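Local coordinates for tumour necrosis factor receptor (Ectromelia virus, PDB 3ON9), which probably blunts host immune defence by binding tumour necrosis factor and chemokines, the chain here being its C-terminal, chemokine-binding SECRET domain, at residues A[40-54]-A[64-76]. Numbering follows the deposited sequence.
Sequences ITLTHEDCTPVFIGD and TSGFFTNDKVHQD
The methyl CG2 of Thr69 sits on the ring of Phe51, 3.5 Å from its centroid and almost on the ring normal. Leu42 CD2 covers the opposite face, which clamps the ring between two methyl groups. The same Leu42 CD2 also lies over a face of the Phe67 ring, 3.6 Å from Phe67 CG. Ile40 CG2 meets that ring in its plane, at the edge. Strand 38-45 belongs to one sheet of the beta-sandwich, and strands 51-59 and 62-69 form a hairpin in the other, so these side chains fill the space between the sheets. Ile13 of strand 8-16 and Ile33 of strand 30-34 also touch Phe67.

Phe68 stands opposite two residues, Ile52 and Gly53, a classic beta bulge in the hairpin. Ile52 N bonds Phe68 O at 3.0 Å, and Gly53 N reaches the same oxygen weakly. Phe68 CG stands between its backbone N and carbonyl carbon (chi1 60°), and the ring lies over Gly53 CA.

Beyond the strands, Gln75 is bent at chi2 (67°) and grips the 46-48 backbone with both ends of its amide. NE2 donates to Asp46 O at 2.9 Å, in the plane of the amide. OE1 accepts from Thr48 N at 2.8 Å. Thr48 OG1 in turn receives Asp76 N at 2.9 Å. The buried amide, also bonded through NE2 to Thr79 O, is thus held in one orientation. These polar bonds tie the two loops together beside the Cys47-Cys81 disulfide, while apolar contacts join the sheets.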
ATOM      1  N   ILE A  40       5.834  -3.653   6.545  1.00 15.40           N
ATOM      2  CA  ILE A  40       5.041  -2.598   5.925  1.00 15.23           C
ATOM      3  C   ILE A  40       3.929  -2.228   6.900  1.00 15.65           C
ATOM      4  O   ILE A  40       3.130  -3.085   7.289  1.00 16.27           O
ATOM      5  CB  ILE A  40       4.426  -3.048   4.599  1.00 15.48           C
ATOM      6  CG1 ILE A  40       5.511  -3.581   3.655  1.00 17.53           C
ATOM      7  CG2 ILE A  40       3.652  -1.886   3.960  1.00 15.00           C
ATOM      8  CD1 ILE A  40       4.959  -4.311   2.438  1.00 18.99           C
ATOM      9  N   THR A  41       3.889  -0.954   7.284  1.00 14.58           N
ATOM     10  CA  THR A  41       2.931  -0.448   8.271  1.00 16.68           C
ATOM     11  C   THR A  41       2.034   0.616   7.645  1.00 17.82           C
ATOM     12  O   THR A  41       2.507   1.626   7.108  1.00 17.15           O
ATOM     13  CB  THR A  41       3.651   0.144   9.505  1.00 16.79           C
ATOM     14  OG1 THR A  41       4.495  -0.856  10.086  1.00 15.44           O
ATOM     15  CG2 THR A  41       2.645   0.642  10.552  1.00 17.96           C
ATOM     16  N   LEU A  42       0.731   0.363   7.706  1.00 14.17           N
ATOM     17  CA  LEU A  42      -0.277   1.239   7.140  1.00 16.57           C
ATOM     18  C   LEU A  42      -1.204   1.829   8.202  1.00 14.58           C
ATOM     19  O   LEU A  42      -1.815   1.097   8.976  1.00 17.35           O
ATOM     20  CB  LEU A  42      -1.132   0.446   6.149  1.00 17.57           C
ATOM     21  CG  LEU A  42      -2.445   1.100   5.713  1.00 17.41           C
ATOM     22  CD1 LEU A  42      -2.217   2.295   4.794  1.00 17.76           C
ATOM     23  CD2 LEU A  42      -3.314   0.055   5.042  1.00 20.79           C
ATOM     24  N   THR A  43      -1.332   3.147   8.222  1.00 15.47           N
ATOM     25  CA  THR A  43      -2.417   3.775   8.986  1.00 15.37           C
ATOM     26  C   THR A  43      -3.401   4.489   8.053  1.00 16.93           C
ATOM     27  O   THR A  43      -3.114   4.748   6.883  1.00 15.53           O
ATOM     28  CB  THR A  43      -1.921   4.728  10.094  1.00 17.05           C
ATOM     29  OG1 THR A  43      -1.252   5.848   9.515  1.00 16.70           O
ATOM     30  CG2 THR A  43      -0.972   4.007  11.053  1.00 16.05           C
ATOM     31  N   HIS A  44      -4.573   4.795   8.585  1.00 16.36           N
ATOM     32  CA  HIS A  44      -5.685   5.233   7.757  1.00 15.93           C
ATOM     33  C   HIS A  44      -6.649   6.071   8.573  1.00 18.79           C
ATOM     34  O   HIS A  44      -7.868   5.900   8.480  1.00 17.62           O
ATOM     35  CB  HIS A  44      -6.394   4.005   7.200  1.00 17.19           C
ATOM     36  CG  HIS A  44      -6.726   2.992   8.249  1.00 16.93           C
ATOM     37  ND1 HIS A  44      -5.913   1.917   8.545  1.00 23.04           N
ATOM     38  CD2 HIS A  44      -7.770   2.926   9.108  1.00 14.20           C
ATOM     39  CE1 HIS A  44      -6.454   1.220   9.531  1.00 17.07           C
ATOM     40  NE2 HIS A  44      -7.584   1.808   9.888  1.00 24.53           N
ATOM     41  N   GLU A  45      -6.103   6.987   9.371  1.00 17.94           N
ATOM     42  CA  GLU A  45      -6.925   7.817  10.252  0.52 20.41           C
ATOM     43  C   GLU A  45      -7.920   8.666   9.468  1.00 18.60           C
ATOM     44  O   GLU A  45      -7.559   9.312   8.486  1.00 19.28           O
ATOM     45  CB  GLU A  45      -6.058   8.710  11.146  0.52 22.74           C
ATOM     46  CG  GLU A  45      -6.880   9.581  12.102  0.52 22.82           C
ATOM     47  CD  GLU A  45      -6.038  10.301  13.138  0.52 29.42           C
ATOM     48  OE1 GLU A  45      -4.802  10.176  13.089  0.52 32.51           O
ATOM     49  OE2 GLU A  45      -6.610  10.992  14.005  0.52 30.09           O
ATOM     50  N   ASP A  46      -9.177   8.655   9.920  1.00 19.51           N
ATOM     51  CA  ASP A  46     -10.262   9.441   9.328  1.00 18.79           C
ATOM     52  C   ASP A  46     -10.681   8.960   7.933  1.00 18.72           C
ATOM     53  O   ASP A  46     -11.434   9.649   7.231  1.00 18.24           O
ATOM     54  CB  ASP A  46      -9.935  10.941   9.324  1.00 20.76           C
ATOM     55  CG  ASP A  46      -9.891  11.528  10.720  1.00 26.45           C
ATOM     56  OD1 ASP A  46     -10.687  11.089  11.570  1.00 27.45           O
ATOM     57  OD2 ASP A  46      -9.061  12.420  10.978  1.00 26.30           O
ATOM     58  N   CYS A  47     -10.207   7.778   7.541  1.00 17.91           N
ATOM     59  CA  CYS A  47     -10.662   7.139   6.303  1.00 18.81           C
ATOM     60  C   CYS A  47     -11.825   6.231   6.673  1.00 16.54           C
ATOM     61  O   CYS A  47     -11.689   5.383   7.539  1.00 21.43           O
ATOM     62  CB  CYS A  47      -9.551   6.286   5.685  1.00 16.01           C
ATOM     63  SG  CYS A  47      -8.022   7.185   5.399  1.00 18.13           S
ATOM     64  N   THR A  48     -12.965   6.408   6.013  1.00 17.76           N
ATOM     65  CA  THR A  48     -14.161   5.661   6.395  1.00 17.38           C
ATOM     66  C   THR A  48     -14.106   4.193   5.936  1.00 17.02           C
ATOM     67  O   THR A  48     -14.388   3.295   6.715  1.00 18.25           O
ATOM     68  CB  THR A  48     -15.462   6.332   5.884  1.00 16.43           C
ATOM     69  OG1 THR A  48     -15.368   7.755   6.027  1.00 17.71           O
ATOM     70  CG2 THR A  48     -16.665   5.830   6.694  1.00 17.95           C
ATOM     71  N   PRO A  49     -13.726   3.939   4.671  1.00 15.97           N
ATOM     72  CA  PRO A  49     -13.701   2.537   4.226  1.00 15.85           C
ATOM     73  C   PRO A  49     -12.732   1.724   5.067  1.00 16.65           C
ATOM     74  O   PRO A  49     -11.595   2.166   5.265  1.00 17.38           O
ATOM     75  CB  PRO A  49     -13.179   2.640   2.790  1.00 16.30           C
ATOM     76  CG  PRO A  49     -13.614   4.041   2.355  1.00 16.28           C
ATOM     77  CD  PRO A  49     -13.400   4.877   3.578  1.00 18.10           C
ATOM     78  N   VAL A  50     -13.169   0.567   5.556  1.00 17.30           N
ATOM     79  CA  VAL A  50     -12.350  -0.224   6.488  1.00 16.44           C
ATOM     80  C   VAL A  50     -11.457  -1.230   5.759  1.00 17.59           C
ATOM     81  O   VAL A  50     -11.879  -1.910   4.819  1.00 16.06           O
ATOM     82  CB  VAL A  50     -13.192  -0.895   7.607  1.00 21.81           C
ATOM     83  CG1 VAL A  50     -13.968   0.165   8.386  1.00 18.88           C
ATOM     84  CG2 VAL A  50     -14.131  -1.925   7.041  1.00 23.50           C
ATOM     85  N   PHE A  51     -10.203  -1.299   6.184  1.00 17.09           N
ATOM     86  CA  PHE A  51      -9.291  -2.254   5.580  1.00 17.70           C
ATOM     87  C   PHE A  51      -9.603  -3.656   6.081  1.00 16.32           C
ATOM     88  O   PHE A  51      -9.696  -3.882   7.293  1.00 20.00           O
ATOM     89  CB  PHE A  51      -7.844  -1.857   5.850  1.00 17.28           C
ATOM     90  CG  PHE A  51      -7.369  -0.739   4.970  1.00 16.59           C
ATOM     91  CD1 PHE A  51      -6.799  -1.014   3.733  1.00 17.28           C
ATOM     92  CD2 PHE A  51      -7.542   0.582   5.347  1.00 19.44           C
ATOM     93  CE1 PHE A  51      -6.376   0.019   2.900  1.00 16.44           C
ATOM     94  CE2 PHE A  51      -7.126   1.622   4.526  1.00 17.68           C
ATOM     95  CZ  PHE A  51      -6.549   1.341   3.291  1.00 17.33           C
ATOM     96  N   ILE A  52      -9.780  -4.590   5.147  1.00 16.91           N
ATOM     97  CA  ILE A  52     -10.251  -5.934   5.471  1.00 16.82           C
ATOM     98  C   ILE A  52      -9.329  -7.053   5.033  1.00 17.11           C
ATOM     99  O   ILE A  52      -9.479  -8.189   5.490  1.00 20.54           O
ATOM    100  CB  ILE A  52     -11.634  -6.229   4.841  1.00 18.52           C
ATOM    101  CG1 ILE A  52     -11.579  -6.101   3.316  1.00 20.75           C
ATOM    102  CG2 ILE A  52     -12.721  -5.328   5.451  1.00 23.05           C
ATOM    103  CD1 ILE A  52     -12.883  -6.454   2.643  1.00 28.05           C
ATOM    104  N   GLY A  53      -8.394  -6.758   4.141  1.00 17.73           N
ATOM    105  CA  GLY A  53      -7.566  -7.823   3.611  1.00 18.14           C
ATOM    106  C   GLY A  53      -6.199  -7.340   3.213  1.00 16.17           C
ATOM    107  O   GLY A  53      -5.988  -6.145   2.992  1.00 16.97           O
ATOM    108  N   ASP A  54      -5.267  -8.279   3.129  1.00 15.26           N
ATOM    109  CA  ASP A  54      -3.936  -7.967   2.634  1.00 17.82           C
ATOM    110  C   ASP A  54      -3.303  -9.172   1.977  1.00 17.57           C
ATOM    111  O   ASP A  54      -3.870 -10.260   1.986  1.00 18.86           O
ATOM    112  CB  ASP A  54      -3.035  -7.388   3.727  1.00 16.65           C
ATOM    113  CG  ASP A  54      -2.906  -8.279   4.938  1.00 20.76           C
ATOM    114  OD1 ASP A  54      -3.119  -9.512   4.839  1.00 21.59           O
ATOM    115  OD2 ASP A  54      -2.580  -7.719   6.001  1.00 22.21           O
ATOM    116  N   THR A  64       4.900  -8.847  -4.666  1.00 15.45           N
ATOM    117  CA  THR A  64       3.790  -7.907  -4.700  1.00 16.56           C
ATOM    118  C   THR A  64       3.040  -8.054  -3.383  1.00 15.71           C
ATOM    119  O   THR A  64       2.911  -9.152  -2.866  1.00 15.95           O
ATOM    120  CB  THR A  64       2.844  -8.124  -5.910  1.00 15.19           C
ATOM    121  OG1 THR A  64       1.853  -7.084  -5.941  1.00 17.01           O
ATOM    122  CG2 THR A  64       2.152  -9.476  -5.840  1.00 18.58           C
ATOM    123  N   SER A  65       2.567  -6.945  -2.839  1.00 14.28           N
ATOM    124  CA  SER A  65       1.900  -6.962  -1.546  1.00 15.58           C
ATOM    125  C   SER A  65       0.892  -5.829  -1.502  1.00 16.08           C
ATOM    126  O   SER A  65       0.916  -4.945  -2.345  1.00 15.53           O
ATOM    127  CB  SER A  65       2.925  -6.832  -0.407  1.00 16.94           C
ATOM    128  OG  SER A  65       3.507  -5.535  -0.358  1.00 16.07           O
ATOM    129  N   GLY A  66      -0.019  -5.853  -0.532  1.00 15.64           N
ATOM    130  CA  GLY A  66      -0.953  -4.748  -0.450  1.00 14.84           C
ATOM    131  C   GLY A  66      -1.996  -4.917   0.625  1.00 13.96           C
ATOM    132  O   GLY A  66      -2.059  -5.960   1.280  1.00 15.79           O
ATOM    133  N   PHE A  67      -2.791  -3.864   0.809  1.00 16.59           N
ATOM    134  CA  PHE A  67      -3.941  -3.869   1.715  1.00 15.59           C
ATOM    135  C   PHE A  67      -5.123  -3.290   0.939  1.00 18.53           C
ATOM    136  O   PHE A  67      -4.936  -2.424   0.093  1.00 16.42           O
ATOM    137  CB  PHE A  67      -3.711  -2.961   2.924  1.00 17.10           C
ATOM    138  CG  PHE A  67      -2.412  -3.180   3.655  1.00 16.17           C
ATOM    139  CD1 PHE A  67      -2.401  -3.850   4.876  1.00 17.07           C
ATOM    140  CD2 PHE A  67      -1.219  -2.661   3.162  1.00 16.64           C
ATOM    141  CE1 PHE A  67      -1.223  -4.036   5.575  1.00 19.48           C
ATOM    142  CE2 PHE A  67      -0.034  -2.832   3.848  1.00 15.70           C
ATOM    143  CZ  PHE A  67      -0.033  -3.530   5.063  1.00 17.47           C
ATOM    144  N   PHE A  68      -6.342  -3.734   1.232  1.00 15.01           N
ATOM    145  CA  PHE A  68      -7.496  -3.139   0.573  1.00 14.82           C
ATOM    146  C   PHE A  68      -8.718  -3.132   1.470  1.00 16.96           C
ATOM    147  O   PHE A  68      -8.799  -3.885   2.441  1.00 15.49           O
ATOM    148  CB  PHE A  68      -7.809  -3.860  -0.742  1.00 15.55           C
ATOM    149  CG  PHE A  68      -8.125  -5.313  -0.564  1.00 18.64           C
ATOM    150  CD1 PHE A  68      -9.437  -5.741  -0.421  1.00 20.75           C
ATOM    151  CD2 PHE A  68      -7.109  -6.248  -0.521  1.00 20.16           C
ATOM    152  CE1 PHE A  68      -9.730  -7.092  -0.249  1.00 21.53           C
ATOM    153  CE2 PHE A  68      -7.387  -7.594  -0.354  1.00 23.24           C
ATOM    154  CZ  PHE A  68      -8.705  -8.017  -0.212  1.00 19.64           C
ATOM    155  N   THR A  69      -9.666  -2.268   1.137  1.00 17.11           N
ATOM    156  CA  THR A  69     -10.845  -2.076   1.960  1.00 16.48           C
ATOM    157  C   THR A  69     -12.062  -2.779   1.412  1.00 20.41           C
ATOM    158  O   THR A  69     -12.124  -3.168   0.252  1.00 21.62           O
ATOM    159  CB  THR A  69     -11.236  -0.582   2.032  1.00 16.55           C
ATOM    160  OG1 THR A  69     -11.686  -0.145   0.736  1.00 17.57           O
ATOM    161  CG2 THR A  69     -10.069   0.259   2.466  1.00 16.75           C
ATOM    162  N   ASN A  70     -13.048  -2.911   2.281  1.00 20.65           N
ATOM    163  CA  ASN A  70     -14.413  -3.126   1.866  1.00 25.15           C
ATOM    164  C   ASN A  70     -14.802  -1.986   0.928  1.00 22.82           C
ATOM    165  O   ASN A  70     -14.341  -0.861   1.100  1.00 21.67           O
ATOM    166  CB  ASN A  70     -15.295  -3.112   3.111  1.00 24.87           C
ATOM    167  CG  ASN A  70     -16.774  -3.118   2.781  1.00 30.67           C
ATOM    168  OD1 ASN A  70     -17.230  -3.901   1.947  1.00 32.51           O
ATOM    169  ND2 ASN A  70     -17.531  -2.251   3.439  1.00 34.36           N
ATOM    170  N   ASP A  71     -15.630  -2.263  -0.070  1.00 23.13           N
ATOM    171  CA  ASP A  71     -16.004  -1.214  -1.007  1.00 23.29           C
ATOM    172  C   ASP A  71     -17.472  -0.795  -0.947  1.00 28.27           C
ATOM    173  O   ASP A  71     -17.997  -0.254  -1.916  1.00 28.90           O
ATOM    174  CB  ASP A  71     -15.591  -1.594  -2.438  1.00 25.29           C
ATOM    175  CG  ASP A  71     -16.185  -2.916  -2.892  1.00 26.29           C
ATOM    176  OD1 ASP A  71     -15.830  -3.371  -4.000  1.00 27.43           O
ATOM    177  OD2 ASP A  71     -17.000  -3.505  -2.142  1.00 26.43           O
ATOM    178  N   LYS A  72     -18.123  -1.008   0.196  1.00 23.69           N
ATOM    179  CA  LYS A  72     -19.554  -0.712   0.327  1.00 24.73           C
ATOM    180  C   LYS A  72     -19.896   0.605   1.032  1.00 27.30           C
ATOM    181  O   LYS A  72     -21.038   1.063   0.969  1.00 31.78           O
ATOM    182  CB  LYS A  72     -20.288  -1.876   1.005  1.00 24.92           C
ATOM    183  CG  LYS A  72     -20.108  -3.216   0.300  1.00 32.85           C
ATOM    184  CD  LYS A  72     -20.470  -3.130  -1.176  1.00 36.01           C
ATOM    185  CE  LYS A  72     -19.919  -4.321  -1.961  1.00 40.63           C
ATOM    186  NZ  LYS A  72     -19.851  -4.055  -3.431  1.00 43.62           N
ATOM    187  N   VAL A  73     -18.922   1.219   1.697  1.00 22.66           N
ATOM    188  CA  VAL A  73     -19.184   2.458   2.431  1.00 19.14           C
ATOM    189  C   VAL A  73     -18.382   3.614   1.852  1.00 19.82           C
ATOM    190  O   VAL A  73     -17.172   3.497   1.671  1.00 18.30           O
ATOM    191  CB  VAL A  73     -18.811   2.322   3.924  1.00 19.30           C
ATOM    192  CG1 VAL A  73     -19.208   3.586   4.681  1.00 19.48           C
ATOM    193  CG2 VAL A  73     -19.466   1.070   4.532  1.00 19.94           C
ATOM    194  N   HIS A  74     -19.053   4.726   1.549  1.00 20.77           N
ATOM    195  CA  HIS A  74     -18.375   5.891   0.992  1.00 17.57           C
ATOM    196  C   HIS A  74     -17.703   6.737   2.062  1.00 18.01           C
ATOM    197  O   HIS A  74     -18.203   6.847   3.196  1.00 21.31           O
ATOM    198  CB  HIS A  74     -19.344   6.766   0.185  1.00 18.63           C
ATOM    199  CG  HIS A  74     -19.822   6.133  -1.083  1.00 22.68           C
ATOM    200  ND1 HIS A  74     -19.232   6.376  -2.304  1.00 20.97           N
ATOM    201  CD2 HIS A  74     -20.831   5.261  -1.316  1.00 23.28           C
ATOM    202  CE1 HIS A  74     -19.853   5.672  -3.237  1.00 22.98           C
ATOM    203  NE2 HIS A  74     -20.829   4.993  -2.662  1.00 25.63           N
ATOM    204  N   GLN A  75     -16.581   7.351   1.692  1.00 18.32           N
ATOM    205  CA  GLN A  75     -15.871   8.276   2.567  1.00 17.23           C
ATOM    206  C   GLN A  75     -16.778   9.419   3.045  1.00 18.63           C
ATOM    207  O   GLN A  75     -17.493  10.053   2.251  1.00 20.64           O
ATOM    208  CB  GLN A  75     -14.648   8.850   1.833  1.00 17.73           C
ATOM    209  CG  GLN A  75     -13.881   9.922   2.611  1.00 18.54           C
ATOM    210  CD  GLN A  75     -13.189   9.384   3.860  1.00 17.74           C
ATOM    211  OE1 GLN A  75     -12.728   8.238   3.895  1.00 16.68           O
ATOM    212  NE2 GLN A  75     -13.101  10.222   4.886  1.00 18.25           N
ATOM    213  N   ASP A  76     -16.727   9.678   4.346  1.00 17.87           N
ATOM    214  CA  ASP A  76     -17.404  10.812   4.974  1.00 19.85           C
ATOM    215  C   ASP A  76     -16.753  12.096   4.471  1.00 20.83           C
ATOM    216  O   ASP A  76     -15.575  12.315   4.701  1.00 20.93           O
ATOM    217  CB  ASP A  76     -17.224  10.682   6.495  1.00 20.96           C
ATOM    218  CG  ASP A  76     -18.052  11.675   7.280  1.00 21.41           C
ATOM    219  OD1 ASP A  76     -18.495  12.677   6.688  1.00 21.70           O
ATOM    220  OD2 ASP A  76     -18.244  11.444   8.497  1.00 24.26           O
TER
HETATM  221  O   HOH W   1     -16.005  -0.056   4.680  1.00 17.94           O